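Local coordinates for osmolarity sensor protein EnvZ (Escherichia coli, PDB 5XGA) that senses osmolarity as a membrane-bound histidine kinase, its periplasmic domain probably feeding into control of phosphotransfer to the response regulator OmpR, at residues Gly85-Arg90 and Val100-Trp105; Gln12-Leu17 and Ser76-Gln81; Ile53-Asn58 and Pro108-Arg113; Gln70-Leu75 and Val91-Ser96. All blocks are in the same frame, centred on the assembly; numbering follows the deposited sequence. Where two conformers were deposited one is given.

Contact 1. Residues Gly85-Arg90 and Val100-Trp105. With CPS (3-[(3-cholamidopropyl)dimethylammonio]-1-propanesulfonate), chain B.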
# COMPACT_ATOMS: atom_id res chain seq x y z
N GLY A 85 -3.76 -9.93 6.98
CA GLY A 85 -5.17 -9.73 7.25
C GLY A 85 -5.92 -9.42 5.97
O GLY A 85 -5.29 -9.13 4.96
N PRO A 86 -7.27 -9.51 6.00
CA PRO A 86 -8.09 -9.29 4.80
C PRO A 86 -7.87 -7.91 4.20
O PRO A 86 -7.98 -6.89 4.88
CB PRO A 86 -9.52 -9.43 5.32
CG PRO A 86 -9.39 -10.35 6.49
CD PRO A 86 -8.09 -9.96 7.14
N THR A 87 -7.61 -7.90 2.90
CA THR A 87 -7.27 -6.66 2.22
C THR A 87 -7.95 -6.57 0.87
O THR A 87 -8.27 -7.59 0.25
CB THR A 87 -5.74 -6.55 2.05
OG1 THR A 87 -5.11 -6.71 3.34
CG2 THR A 87 -5.36 -5.21 1.46
N GLU A 88 -8.18 -5.34 0.41
CA GLU A 88 -8.66 -5.11 -0.94
C GLU A 88 -7.67 -4.17 -1.65
O GLU A 88 -7.32 -3.13 -1.11
CB GLU A 88 -10.06 -4.49 -0.91
CG GLU A 88 -10.50 -3.82 -2.21
CD GLU A 88 -10.90 -4.79 -3.29
OE1 GLU A 88 -10.15 -5.76 -3.49
OE2 GLU A 88 -11.95 -4.58 -3.93
N VAL A 89 -7.21 -4.57 -2.83
CA VAL A 89 -6.39 -3.70 -3.66
C VAL A 89 -7.14 -3.43 -4.96
O VAL A 89 -7.52 -4.36 -5.67
CB VAL A 89 -5.01 -4.32 -3.98
CG1 VAL A 89 -4.29 -3.51 -5.06
CG2 VAL A 89 -4.15 -4.44 -2.69
N ARG A 90 -7.34 -2.16 -5.27
CA ARG A 90 -7.92 -1.77 -6.55
C ARG A 90 -6.94 -0.88 -7.28
O ARG A 90 -6.17 -0.14 -6.65
CB ARG A 90 -9.25 -1.05 -6.35
CG ARG A 90 -10.32 -1.91 -5.69
CD ARG A 90 -11.70 -1.29 -5.83
NE ARG A 90 -12.59 -1.86 -4.83
CZ ARG A 90 -13.70 -1.27 -4.41
NH1 ARG A 90 -14.05 -0.09 -4.91
NH2 ARG A 90 -14.45 -1.85 -3.48
N VAL A 100 -2.75 3.06 -6.92
CA VAL A 100 -3.24 1.93 -6.13
C VAL A 100 -4.16 2.44 -5.02
O VAL A 100 -3.86 3.44 -4.36
CB VAL A 100 -2.10 1.11 -5.51
CG1 VAL A 100 -2.65 0.09 -4.49
CG2 VAL A 100 -1.30 0.41 -6.60
N TRP A 101 -5.30 1.78 -4.88
CA TRP A 101 -6.25 2.06 -3.82
C TRP A 101 -6.30 0.83 -2.92
O TRP A 101 -6.51 -0.27 -3.41
CB TRP A 101 -7.63 2.39 -4.38
CG TRP A 101 -7.69 3.72 -5.09
CD1 TRP A 101 -7.41 3.97 -6.40
CD2 TRP A 101 -8.05 4.97 -4.50
NE1 TRP A 101 -7.56 5.31 -6.67
CE2 TRP A 101 -7.96 5.95 -5.52
CE3 TRP A 101 -8.44 5.37 -3.22
CZ2 TRP A 101 -8.25 7.29 -5.29
CZ3 TRP A 101 -8.73 6.70 -2.99
CH2 TRP A 101 -8.63 7.65 -4.02
N LEU A 102 -6.09 1.03 -1.62
CA LEU A 102 -5.90 -0.05 -0.67
C LEU A 102 -6.82 0.15 0.53
O LEU A 102 -6.90 1.25 1.07
CB LEU A 102 -4.43 -0.10 -0.21
CG LEU A 102 -4.09 -0.97 0.99
CD1 LEU A 102 -4.19 -2.45 0.64
CD2 LEU A 102 -2.71 -0.65 1.53
N LYS A 103 -7.53 -0.91 0.91
CA LYS A 103 -8.30 -0.92 2.15
C LYS A 103 -7.97 -2.20 2.91
O LYS A 103 -7.82 -3.26 2.30
CB LYS A 103 -9.81 -0.82 1.85
CG LYS A 103 -10.67 -0.80 3.12
CD LYS A 103 -12.13 -0.46 2.83
CE LYS A 103 -12.36 1.05 2.83
NZ LYS A 103 -13.83 1.36 2.79
N THR A 104 -7.82 -2.10 4.23
CA THR A 104 -7.50 -3.28 5.04
C THR A 104 -8.47 -3.46 6.19
O THR A 104 -9.21 -2.54 6.53
CB THR A 104 -6.09 -3.23 5.67
OG1 THR A 104 -6.12 -2.44 6.87
CG2 THR A 104 -5.04 -2.69 4.67
N TRP A 105 -8.40 -4.63 6.80
CA TRP A 105 -9.33 -4.98 7.87
C TRP A 105 -9.11 -4.09 9.08
O TRP A 105 -10.01 -3.94 9.91
CB TRP A 105 -9.17 -6.46 8.25
CG TRP A 105 -7.95 -6.74 9.10
CD1 TRP A 105 -7.93 -7.01 10.44
CD2 TRP A 105 -6.58 -6.76 8.68
NE1 TRP A 105 -6.64 -7.21 10.87
CE2 TRP A 105 -5.79 -7.06 9.81
CE3 TRP A 105 -5.94 -6.55 7.45
CZ2 TRP A 105 -4.39 -7.15 9.75
CZ3 TRP A 105 -4.56 -6.64 7.39
CH2 TRP A 105 -3.80 -6.95 8.54
C1 CPS B . -2.23 1.23 7.03
C2 CPS B . -2.48 2.54 7.74
C3 CPS B . -1.39 1.62 9.85
C4 CPS B . -1.46 1.47 11.35
C5 CPS B . -1.67 2.79 12.02
C6 CPS B . -2.89 3.43 11.41
C7 CPS B . -3.20 4.63 12.26
C8 CPS B . -2.83 4.13 13.63
C9 CPS B . -2.14 2.78 13.46
C10 CPS B . -0.39 3.59 11.85
C11 CPS B . -1.26 3.40 7.50
C12 CPS B . -3.45 0.32 7.06
C13 CPS B . -4.61 1.02 6.39
C14 CPS B . -4.93 2.28 7.18
C15 CPS B . -3.74 3.20 7.18
C16 CPS B . -4.10 4.50 7.89
C17 CPS B . -4.08 4.38 9.41
C18 CPS B . -2.80 3.68 9.92
C19 CPS B . -2.58 2.35 9.25
C20 CPS B . -1.11 2.51 14.58
C21 CPS B . -0.19 1.30 14.38
C22 CPS B . -1.78 2.44 15.95
C23 CPS B . -0.87 2.48 17.17
C24 CPS B . -1.62 3.09 18.35
C25 CPS B . -1.86 4.99 19.90
C26 CPS B . -1.31 6.41 20.17
C27 CPS B . -2.04 7.19 21.28
C28 CPS B . -0.12 8.03 22.40
C29 CPS B . -0.97 9.20 20.52
C30 CPS B . -2.28 9.24 22.49
N1 CPS B . -1.22 4.30 18.77
N2 CPS B . -1.34 8.42 21.70
O1 CPS B . -2.53 2.51 18.91
O2 CPS B . -5.70 0.10 6.29
O3 CPS B . -5.28 3.77 9.87
O4 CPS B . -2.57 0.65 11.64
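Glu88 and Lys103 face each other as an antiparallel hydrogen-bonded pair, Glu88 N giving its hydrogen to Lys103 O at 2.8 Å and Lys103 N returning one to Glu88 O. Arg90 and Trp101 form the next hydrogen-bonded pair, beyond Val89 and Leu102, with Arg90 N to Trp101 O at 2.8 Å. At the other end, past the Thr87-Thr104 pair, the one bond left, from Trp105 N to Pro86 O, is weak and bent to 124°. Thr104, on the face with Thr87, Val89 and Leu102, turns OG1 to the sterol-like body of the bound CHAPS molecule, where it shares a hydrogen bond with ligand O2 at 2.6 Å.

On the opposite face Arg90 NE meets Glu88 OE2 at 2.9 Å in a salt bridge, and the same carboxylate oxygen also takes a bond from His71. Lys103, on the same face, runs to Asn58 OD1 and the carbonyl of Pro108, while Trp101 passes its indole N-H to Glu92. Packing completes the contact: Val89 CG2 sits 3.9 Å from Leu102 CD1, and Val89 CG1 4.0 Å from Val100 CG1. Trp105 has CG between its backbone N and carbonyl carbon (chi1 77°), 3.8 Å from Pro86 CD, which sits over the ring face toward the rim. An alanine here would keep the CB contact but would probably leave Pro86 CD without the indole ring it packs on. The whole is a beta hairpin, strands 87-92 and 99-104, inside the five-stranded antiparallel sheet of a periplasmic sensor domain.

Contact 2. Residues Gln12-Leu17 and Ser76-Gln81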
# COMPACT_ATOMS: atom_id res chain seq x y z
N GLN A 12 5.64 -5.32 -9.21
CA GLN A 12 6.76 -5.00 -8.33
C GLN A 12 6.38 -3.93 -7.31
O GLN A 12 6.81 -3.97 -6.15
CB GLN A 12 7.95 -4.52 -9.16
CG GLN A 12 9.19 -4.27 -8.37
CD GLN A 12 10.34 -3.95 -9.28
OE1 GLN A 12 10.13 -3.42 -10.38
NE2 GLN A 12 11.56 -4.27 -8.85
N PHE A 13 5.59 -2.95 -7.76
CA PHE A 13 5.17 -1.86 -6.88
C PHE A 13 4.32 -2.40 -5.74
O PHE A 13 4.48 -1.99 -4.60
CB PHE A 13 4.40 -0.80 -7.65
CG PHE A 13 3.97 0.35 -6.79
CD1 PHE A 13 4.88 1.28 -6.35
CD2 PHE A 13 2.64 0.50 -6.44
CE1 PHE A 13 4.48 2.35 -5.57
CE2 PHE A 13 2.23 1.57 -5.66
CZ PHE A 13 3.15 2.49 -5.23
N ASN A 14 3.40 -3.31 -6.07
CA ASN A 14 2.57 -3.95 -5.04
C ASN A 14 3.42 -4.67 -3.99
O ASN A 14 3.11 -4.65 -2.79
CB ASN A 14 1.58 -4.92 -5.70
CG ASN A 14 0.44 -5.30 -4.79
OD1 ASN A 14 0.28 -6.47 -4.39
ND2 ASN A 14 -0.38 -4.31 -4.45
N LYS A 15 4.48 -5.34 -4.44
CA LYS A 15 5.36 -6.05 -3.51
C LYS A 15 6.04 -5.08 -2.58
O LYS A 15 6.14 -5.30 -1.37
CB LYS A 15 6.42 -6.87 -4.25
CG LYS A 15 5.89 -8.00 -5.11
CD LYS A 15 7.03 -8.89 -5.60
CE LYS A 15 7.31 -10.01 -4.61
NZ LYS A 15 6.07 -10.81 -4.35
N VAL A 16 6.53 -3.99 -3.16
CA VAL A 16 7.20 -2.94 -2.41
C VAL A 16 6.25 -2.30 -1.40
O VAL A 16 6.55 -2.20 -0.21
CB VAL A 16 7.74 -1.86 -3.35
CG1 VAL A 16 8.07 -0.60 -2.56
CG2 VAL A 16 8.95 -2.39 -4.10
N LEU A 17 5.10 -1.89 -1.90
CA LEU A 17 4.07 -1.29 -1.07
C LEU A 17 3.69 -2.18 0.12
O LEU A 17 3.55 -1.71 1.25
CB LEU A 17 2.84 -1.01 -1.93
CG LEU A 17 1.63 -0.40 -1.25
CD1 LEU A 17 1.99 0.96 -0.71
CD2 LEU A 17 0.50 -0.30 -2.27
N SER A 76 -4.58 -8.26 -4.48
CA SER A 76 -5.26 -8.21 -3.18
C SER A 76 -4.81 -9.37 -2.28
O SER A 76 -4.59 -9.19 -1.08
CB SER A 76 -6.78 -8.24 -3.36
OG SER A 76 -7.22 -7.14 -4.16
N HIS A 77 -4.71 -10.57 -2.83
CA HIS A 77 -4.27 -11.72 -2.03
C HIS A 77 -2.80 -11.57 -1.63
O HIS A 77 -2.41 -11.84 -0.49
CB HIS A 77 -4.48 -13.02 -2.78
CG HIS A 77 -5.85 -13.58 -2.65
ND1 HIS A 77 -6.22 -14.42 -1.61
CD2 HIS A 77 -6.96 -13.41 -3.40
CE1 HIS A 77 -7.49 -14.75 -1.75
NE2 HIS A 77 -7.97 -14.15 -2.82
N GLN A 78 -1.98 -11.14 -2.59
CA GLN A 78 -0.56 -10.93 -2.35
C GLN A 78 -0.38 -9.90 -1.23
O GLN A 78 0.43 -10.08 -0.34
CB GLN A 78 0.15 -10.47 -3.63
CG GLN A 78 1.65 -10.23 -3.45
CD GLN A 78 2.37 -9.79 -4.73
OE1 GLN A 78 3.32 -10.44 -5.18
NE2 GLN A 78 1.92 -8.68 -5.32
N MET A 79 -1.16 -8.83 -1.29
CA MET A 79 -1.13 -7.81 -0.24
C MET A 79 -1.65 -8.39 1.08
O MET A 79 -1.03 -8.22 2.12
CB MET A 79 -1.95 -6.59 -0.66
CG MET A 79 -2.05 -5.49 0.40
SD MET A 79 -0.52 -4.54 0.59
CE MET A 79 -0.33 -3.83 -1.06
N ALA A 80 -2.78 -9.09 1.02
CA ALA A 80 -3.37 -9.67 2.24
C ALA A 80 -2.38 -10.58 2.97
O ALA A 80 -2.26 -10.53 4.20
CB ALA A 80 -4.65 -10.45 1.90
N GLN A 81 -1.69 -11.41 2.21
CA GLN A 81 -0.72 -12.34 2.78
C GLN A 81 0.43 -11.63 3.47
O GLN A 81 0.91 -12.09 4.50
CB GLN A 81 -0.18 -13.27 1.69
CG GLN A 81 -0.10 -14.72 2.11
CD GLN A 81 -0.44 -15.66 0.97
OE1 GLN A 81 -0.38 -15.28 -0.20
NE2 GLN A 81 -0.81 -16.89 1.31
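Gln78 reaches two residues of the neighbouring helix at once. Its NE2 donates to Asn14 OD1 at 2.9 Å, in the plane of the Asn14 carbonyl and on a lone pair, while its OE1 accepts from Lys15 NZ, also at 2.9 Å. The lysine nitrogen comes from above the Gln78 carbonyl plane, 43° out of it, and its charge would be expected to polarise the amide. With both ends gripped, the amide is probably held from turning over, since a flip would set NE2 against the lysine and OE1 against Asn14 OD1. CG of Gln78 is anti to its backbone N (chi1 180°), and the extended chain spans the gap.

Beside this polar bridge the contact is apolar. Met79 CE lies 3.8 Å from Leu17 CD2 and 3.4 Å from Asn14 ND2, an amide nitrogen buried without any partner in the model. The Met79 chain bends at chi2 and chi3, which brings the methyl to the other helix.

The segment axes lie 9.7 Å apart and cross at -21°. Together helices 10-24 and 73-83 pack on one face of the sheet: Asn14 and Met79 touch Val89, Met79 also Thr87 and Leu102, and Leu17 reaches Val100 and Val114.

Contact 3. Residues Ile53-Asn58 and Pro108-Arg113. With CPS (3-[(3-cholamidopropyl)dimethylammonio]-1-propanesulfonate), chain B.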
# COMPACT_ATOMS: atom_id res chain seq x y z
N ILE A 53 1.38 8.48 0.57
CA ILE A 53 0.06 8.01 0.95
C ILE A 53 -0.87 9.18 1.22
O ILE A 53 -0.51 10.11 1.96
CB ILE A 53 0.13 7.12 2.20
CG1 ILE A 53 0.68 5.73 1.84
CG2 ILE A 53 -1.25 7.03 2.90
CD1 ILE A 53 1.13 4.92 3.04
N SER A 54 -2.06 9.13 0.62
CA SER A 54 -3.17 9.98 1.04
C SER A 54 -4.23 9.08 1.64
O SER A 54 -4.43 7.96 1.17
CB SER A 54 -3.76 10.77 -0.14
OG SER A 54 -2.82 11.68 -0.66
N LEU A 55 -4.92 9.58 2.67
CA LEU A 55 -6.02 8.86 3.31
C LEU A 55 -7.36 9.48 2.93
O LEU A 55 -7.54 10.69 3.07
CB LEU A 55 -5.88 8.86 4.83
CG LEU A 55 -4.57 8.33 5.39
CD1 LEU A 55 -4.63 8.33 6.92
CD2 LEU A 55 -4.29 6.92 4.86
N TYR A 56 -8.28 8.64 2.47
CA TYR A 56 -9.59 9.08 1.99
C TYR A 56 -10.74 8.44 2.76
O TYR A 56 -10.70 7.25 3.06
CB TYR A 56 -9.77 8.73 0.52
CG TYR A 56 -9.06 9.64 -0.45
CD1 TYR A 56 -7.67 9.65 -0.54
CD2 TYR A 56 -9.78 10.47 -1.29
CE1 TYR A 56 -7.03 10.47 -1.45
CE2 TYR A 56 -9.14 11.30 -2.20
CZ TYR A 56 -7.76 11.30 -2.27
OH TYR A 56 -7.13 12.13 -3.18
N SER A 57 -11.77 9.22 3.06
CA SER A 57 -13.04 8.65 3.49
C SER A 57 -13.65 7.90 2.32
O SER A 57 -13.29 8.14 1.18
CB SER A 57 -14.01 9.73 3.98
OG SER A 57 -14.38 10.57 2.91
N ASN A 58 -14.60 7.00 2.61
CA ASN A 58 -15.30 6.27 1.55
C ASN A 58 -15.93 7.21 0.52
O ASN A 58 -15.83 6.98 -0.69
CB ASN A 58 -16.38 5.36 2.16
CG ASN A 58 -15.79 4.29 3.06
OD1 ASN A 58 -14.68 3.83 2.82
ND2 ASN A 58 -16.52 3.90 4.10
N PRO A 108 -11.42 -0.21 8.21
CA PRO A 108 -12.44 -0.51 7.21
C PRO A 108 -13.11 0.72 6.60
O PRO A 108 -13.73 0.60 5.54
CB PRO A 108 -13.47 -1.34 7.99
CG PRO A 108 -13.21 -1.05 9.42
CD PRO A 108 -11.75 -0.79 9.52
N ASN A 109 -13.00 1.87 7.25
CA ASN A 109 -13.63 3.09 6.73
C ASN A 109 -12.64 4.09 6.11
O ASN A 109 -13.01 5.23 5.84
CB ASN A 109 -14.44 3.78 7.83
CG ASN A 109 -15.61 2.94 8.30
OD1 ASN A 109 -16.40 2.43 7.50
ND2 ASN A 109 -15.72 2.79 9.62
N ILE A 110 -11.40 3.65 5.89
CA ILE A 110 -10.37 4.48 5.25
C ILE A 110 -9.86 3.82 3.96
O ILE A 110 -9.51 2.64 3.96
CB ILE A 110 -9.15 4.73 6.19
CG1 ILE A 110 -9.57 5.51 7.43
CG2 ILE A 110 -8.02 5.44 5.46
CD1 ILE A 110 -10.24 6.84 7.11
N TRP A 111 -9.80 4.59 2.88
CA TRP A 111 -9.08 4.15 1.69
C TRP A 111 -7.68 4.77 1.67
O TRP A 111 -7.51 5.97 1.91
CB TRP A 111 -9.83 4.54 0.42
CG TRP A 111 -10.94 3.59 0.07
CD1 TRP A 111 -12.26 3.73 0.36
CD2 TRP A 111 -10.81 2.34 -0.62
NE1 TRP A 111 -12.97 2.66 -0.13
CE2 TRP A 111 -12.10 1.79 -0.73
CE3 TRP A 111 -9.73 1.64 -1.17
CZ2 TRP A 111 -12.34 0.56 -1.35
CZ3 TRP A 111 -9.97 0.42 -1.79
CH2 TRP A 111 -11.27 -0.10 -1.87
N VAL A 112 -6.69 3.95 1.38
CA VAL A 112 -5.31 4.41 1.24
C VAL A 112 -5.00 4.61 -0.24
O VAL A 112 -5.11 3.66 -1.03
CB VAL A 112 -4.31 3.40 1.87
CG1 VAL A 112 -2.89 3.74 1.52
CG2 VAL A 112 -4.51 3.34 3.39
N ARG A 113 -4.63 5.83 -0.62
CA ARG A 113 -4.32 6.12 -2.01
C ARG A 113 -2.82 6.28 -2.20
O ARG A 113 -2.20 7.12 -1.56
CB ARG A 113 -5.01 7.40 -2.49
CG ARG A 113 -4.72 7.71 -3.96
CD ARG A 113 -5.11 9.14 -4.31
NE ARG A 113 -4.90 9.41 -5.73
CZ ARG A 113 -3.79 9.94 -6.24
NH1 ARG A 113 -2.78 10.27 -5.45
NH2 ARG A 113 -3.70 10.15 -7.55
C1 CPS B . -2.23 1.23 7.03
C2 CPS B . -2.48 2.54 7.74
C3 CPS B . -1.39 1.62 9.85
C4 CPS B . -1.46 1.47 11.35
C5 CPS B . -1.67 2.79 12.02
C6 CPS B . -2.89 3.43 11.41
C7 CPS B . -3.20 4.63 12.26
C8 CPS B . -2.83 4.13 13.63
C9 CPS B . -2.14 2.78 13.46
C10 CPS B . -0.39 3.59 11.85
C11 CPS B . -1.26 3.40 7.50
C12 CPS B . -3.45 0.32 7.06
C13 CPS B . -4.61 1.02 6.39
C14 CPS B . -4.93 2.28 7.18
C15 CPS B . -3.74 3.20 7.18
C16 CPS B . -4.10 4.50 7.89
C17 CPS B . -4.08 4.38 9.41
C18 CPS B . -2.80 3.68 9.92
C19 CPS B . -2.58 2.35 9.25
C20 CPS B . -1.11 2.51 14.58
C21 CPS B . -0.19 1.30 14.38
C22 CPS B . -1.78 2.44 15.95
C23 CPS B . -0.87 2.48 17.17
C24 CPS B . -1.62 3.09 18.35
C25 CPS B . -1.86 4.99 19.90
C26 CPS B . -1.31 6.41 20.17
C27 CPS B . -2.04 7.19 21.28
C28 CPS B . -0.12 8.03 22.40
C29 CPS B . -0.97 9.20 20.52
C30 CPS B . -2.28 9.24 22.49
N1 CPS B . -1.22 4.30 18.77
N2 CPS B . -1.34 8.42 21.70
O1 CPS B . -2.53 2.51 18.91
O2 CPS B . -5.70 0.10 6.29
O3 CPS B . -5.28 3.77 9.87
O4 CPS B . -2.57 0.65 11.64
O HOH W 1 -2.11 9.73 -2.69
O HOH W 2 -15.33 6.60 5.38
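Leu55 and Val112 stand side by side on the face turned to the CHAPS molecule, pointing the same way, with Leu55 CD2 3.9 Å from Val112 CG2. The branches form an apolar seat for the rings of the detergent: Val112 CG2 comes within 3.8 Å of ligand C13, and Leu55 CD2 within 3.9 Å of C16. Each side of this seat has its own flank. Ile53 CG2 presses on Val112 CG1, the branch not turned to the ligand, and Ile110 CG2 is 4.1 Å from Leu55 CD2; the Ile110 side chain also touches a second CHAPS molecule.

The reverse face carries larger bumps. Arg113 has CG anti to its backbone N (chi1 -178°), and its extended chain runs beside the Tyr56 ring, Arg113 CD 3.7 Å from Tyr56 CE1. One water fastens this end, bound to Ser54 OG, Arg113 O and Arg113 NH1, the last met in the guanidinium plane. At the far end Asn58 lies across Trp111 at about a right angle, OD1 3.5 Å from Trp111 CD1, its amide plane 78° from that of the indole; the same oxygen accepts a hydrogen bond from Lys103. A second water links Asn58 N to Asn109 O.

Between the faces run paired backbone bonds, such as Tyr56 N to Trp111 O at 2.8 Å and Arg113 N to Ser54 O at 2.8 Å. Strand 54-57 is an outermost strand of the antiparallel sheet within this chain and, with strand 110-115, forms part of the detergent-binding pocket.

Contact 4. Residues Gln70-Leu75 and Val91-Ser96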
# COMPACT_ATOMS: atom_id res chain seq x y z
N GLN A 70 -10.33 -0.70 -10.60
CA GLN A 70 -10.84 -2.06 -10.71
C GLN A 70 -10.17 -3.00 -9.71
O GLN A 70 -8.98 -2.86 -9.43
CB GLN A 70 -10.64 -2.60 -12.13
CG GLN A 70 -10.80 -1.53 -13.22
CD GLN A 70 -9.47 -1.14 -13.85
OE1 GLN A 70 -8.94 -0.05 -13.60
NE2 GLN A 70 -8.92 -2.03 -14.67
N HIS A 71 -10.93 -3.97 -9.21
CA HIS A 71 -10.42 -4.95 -8.26
C HIS A 71 -9.34 -5.81 -8.90
O HIS A 71 -9.50 -6.30 -10.00
CB HIS A 71 -11.57 -5.82 -7.73
CG HIS A 71 -11.12 -7.02 -6.94
ND1 HIS A 71 -10.90 -6.97 -5.58
CD2 HIS A 71 -10.89 -8.30 -7.31
CE1 HIS A 71 -10.53 -8.17 -5.15
NE2 HIS A 71 -10.52 -8.99 -6.18
N TYR A 72 -8.21 -5.95 -8.21
CA TYR A 72 -7.15 -6.87 -8.63
C TYR A 72 -7.04 -8.03 -7.65
O TYR A 72 -6.61 -7.84 -6.51
CB TYR A 72 -5.82 -6.14 -8.74
CG TYR A 72 -5.63 -5.45 -10.06
CD1 TYR A 72 -6.52 -4.46 -10.48
CD2 TYR A 72 -4.56 -5.76 -10.89
CE1 TYR A 72 -6.34 -3.81 -11.69
CE2 TYR A 72 -4.38 -5.12 -12.10
CZ TYR A 72 -5.27 -4.15 -12.49
OH TYR A 72 -5.09 -3.52 -13.70
N GLU A 73 -7.41 -9.22 -8.09
CA GLU A 73 -7.55 -10.36 -7.19
C GLU A 73 -6.20 -10.84 -6.71
O GLU A 73 -5.99 -11.04 -5.52
CB GLU A 73 -8.31 -11.49 -7.89
CG GLU A 73 -8.51 -12.76 -7.05
CD GLU A 73 -9.55 -12.61 -5.96
OE1 GLU A 73 -10.14 -11.52 -5.82
OE2 GLU A 73 -9.77 -13.60 -5.22
N PHE A 74 -5.26 -11.03 -7.64
CA PHE A 74 -3.96 -11.51 -7.22
C PHE A 74 -3.27 -10.47 -6.34
O PHE A 74 -2.74 -10.81 -5.28
CB PHE A 74 -3.07 -11.86 -8.42
CG PHE A 74 -1.72 -12.35 -8.03
CD1 PHE A 74 -1.56 -13.59 -7.43
CD2 PHE A 74 -0.59 -11.55 -8.21
CE1 PHE A 74 -0.30 -14.05 -7.05
CE2 PHE A 74 0.66 -12.00 -7.83
CZ PHE A 74 0.80 -13.24 -7.25
N LEU A 75 -3.27 -9.21 -6.76
CA LEU A 75 -2.64 -8.17 -5.95
C LEU A 75 -3.26 -8.12 -4.55
O LEU A 75 -2.55 -7.93 -3.56
CB LEU A 75 -2.76 -6.81 -6.62
CG LEU A 75 -2.12 -6.60 -8.00
CD1 LEU A 75 -2.24 -5.14 -8.39
CD2 LEU A 75 -0.66 -7.05 -8.04
N VAL A 91 -6.93 -0.95 -8.61
CA VAL A 91 -5.98 -0.13 -9.36
C VAL A 91 -6.67 0.72 -10.41
O VAL A 91 -7.45 0.23 -11.24
CB VAL A 91 -4.89 -0.96 -10.06
CG1 VAL A 91 -3.90 -0.02 -10.77
CG2 VAL A 91 -4.16 -1.85 -9.05
N GLU A 92 -6.37 2.01 -10.34
CA GLU A 92 -6.86 3.00 -11.28
C GLU A 92 -5.78 3.15 -12.33
O GLU A 92 -4.74 3.77 -12.09
CB GLU A 92 -7.16 4.31 -10.54
CG GLU A 92 -7.36 5.54 -11.38
CD GLU A 92 -7.58 6.75 -10.51
OE1 GLU A 92 -7.85 7.84 -11.05
OE2 GLU A 92 -7.49 6.62 -9.26
N VAL A 93 -6.00 2.52 -13.47
CA VAL A 93 -5.00 2.51 -14.53
C VAL A 93 -5.22 3.71 -15.43
O VAL A 93 -4.52 3.90 -16.43
CB VAL A 93 -5.04 1.20 -15.34
CG1 VAL A 93 -4.41 0.07 -14.52
CG2 VAL A 93 -6.47 0.86 -15.74
N ASN A 94 -6.21 4.52 -15.07
CA ASN A 94 -6.34 5.85 -15.63
C ASN A 94 -5.17 6.69 -15.14
O ASN A 94 -4.42 6.26 -14.25
CB ASN A 94 -7.68 6.51 -15.23
CG ASN A 94 -8.60 5.56 -14.46
OD1 ASN A 94 -8.44 4.34 -14.50
ND2 ASN A 94 -9.58 6.13 -13.76
N LYS A 95 -5.01 7.89 -15.71
CA LYS A 95 -3.88 8.76 -15.39
C LYS A 95 -2.60 8.15 -15.96
O LYS A 95 -1.49 8.62 -15.67
CB LYS A 95 -3.76 8.99 -13.88
CG LYS A 95 -5.05 9.48 -13.22
CD LYS A 95 -5.07 9.18 -11.72
CE LYS A 95 -4.57 10.36 -10.89
NZ LYS A 95 -3.16 10.72 -11.21
N SER A 96 -2.76 7.10 -16.76
CA SER A 96 -1.65 6.41 -17.43
C SER A 96 -0.61 5.81 -16.46
O SER A 96 -0.16 4.68 -16.66
CB SER A 96 -0.97 7.36 -18.42
OG SER A 96 -0.21 6.64 -19.38
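Val91 packs its CG2 against both Tyr72 and Leu75. This methyl stands over one face of the Tyr72 ring, 3.9 Å from the ring centroid and 15° off the normal, a CH-pi contact, while Val91 CB comes 3.6 Å from Tyr72 CE1. The same CG2 meets Leu75 CD1 at 3.9 Å, Leu75 crossing Val91 at about a right angle. Tyr72 has CG anti to its carbonyl carbon (chi1 -84°), and its hydroxyl end reaches the side chain of Val93, OH to CG1 at 3.7 Å. A leucine in place of Tyr72 would probably leave Val91 CG2 without an aromatic face and Val93 CG1 without its neighbour.

Gln70 is held to Val91 by both of its backbone groups: Gln70 N donates to Val91 O at 3.1 Å, and Val91 N donates to Gln70 O at 2.9 Å. The Gln70 side chain crosses that of Val93.

Here strand 70-71, an outermost strand of the sheet, pairs with the end of strand 87-92, and the chain then turns into helix 73-83, with Tyr72 at its N-cap position. Leu10 of helix 10-24 packs against Tyr72, Leu75 and Val91, so this corner joins sheet edge to both helices.

In the fold
Contacts 1, 3 and 4 belong to one antiparallel sheet, while contact 2 lies in the helices packed on it. Contact 1 is central: its strand 99-104 adjoins strand 110-115 of contact 3, with Leu102 O 2.7 Å from Val112 N, and its strand 87-92 continues into contact 4. Ser76 OG of contact 2 takes the hydrogen of Val89 N at 2.9 Å, tying helix to sheet. Contacts 1 and 3 both touch the same CHAPS molecule, through Thr104, Leu55 and Val112, and Ser107 adds a further hydrogen bond to it. Contacts 2 and 3 lie about 17 Å apart between centres, on opposite sides of the chain's centre.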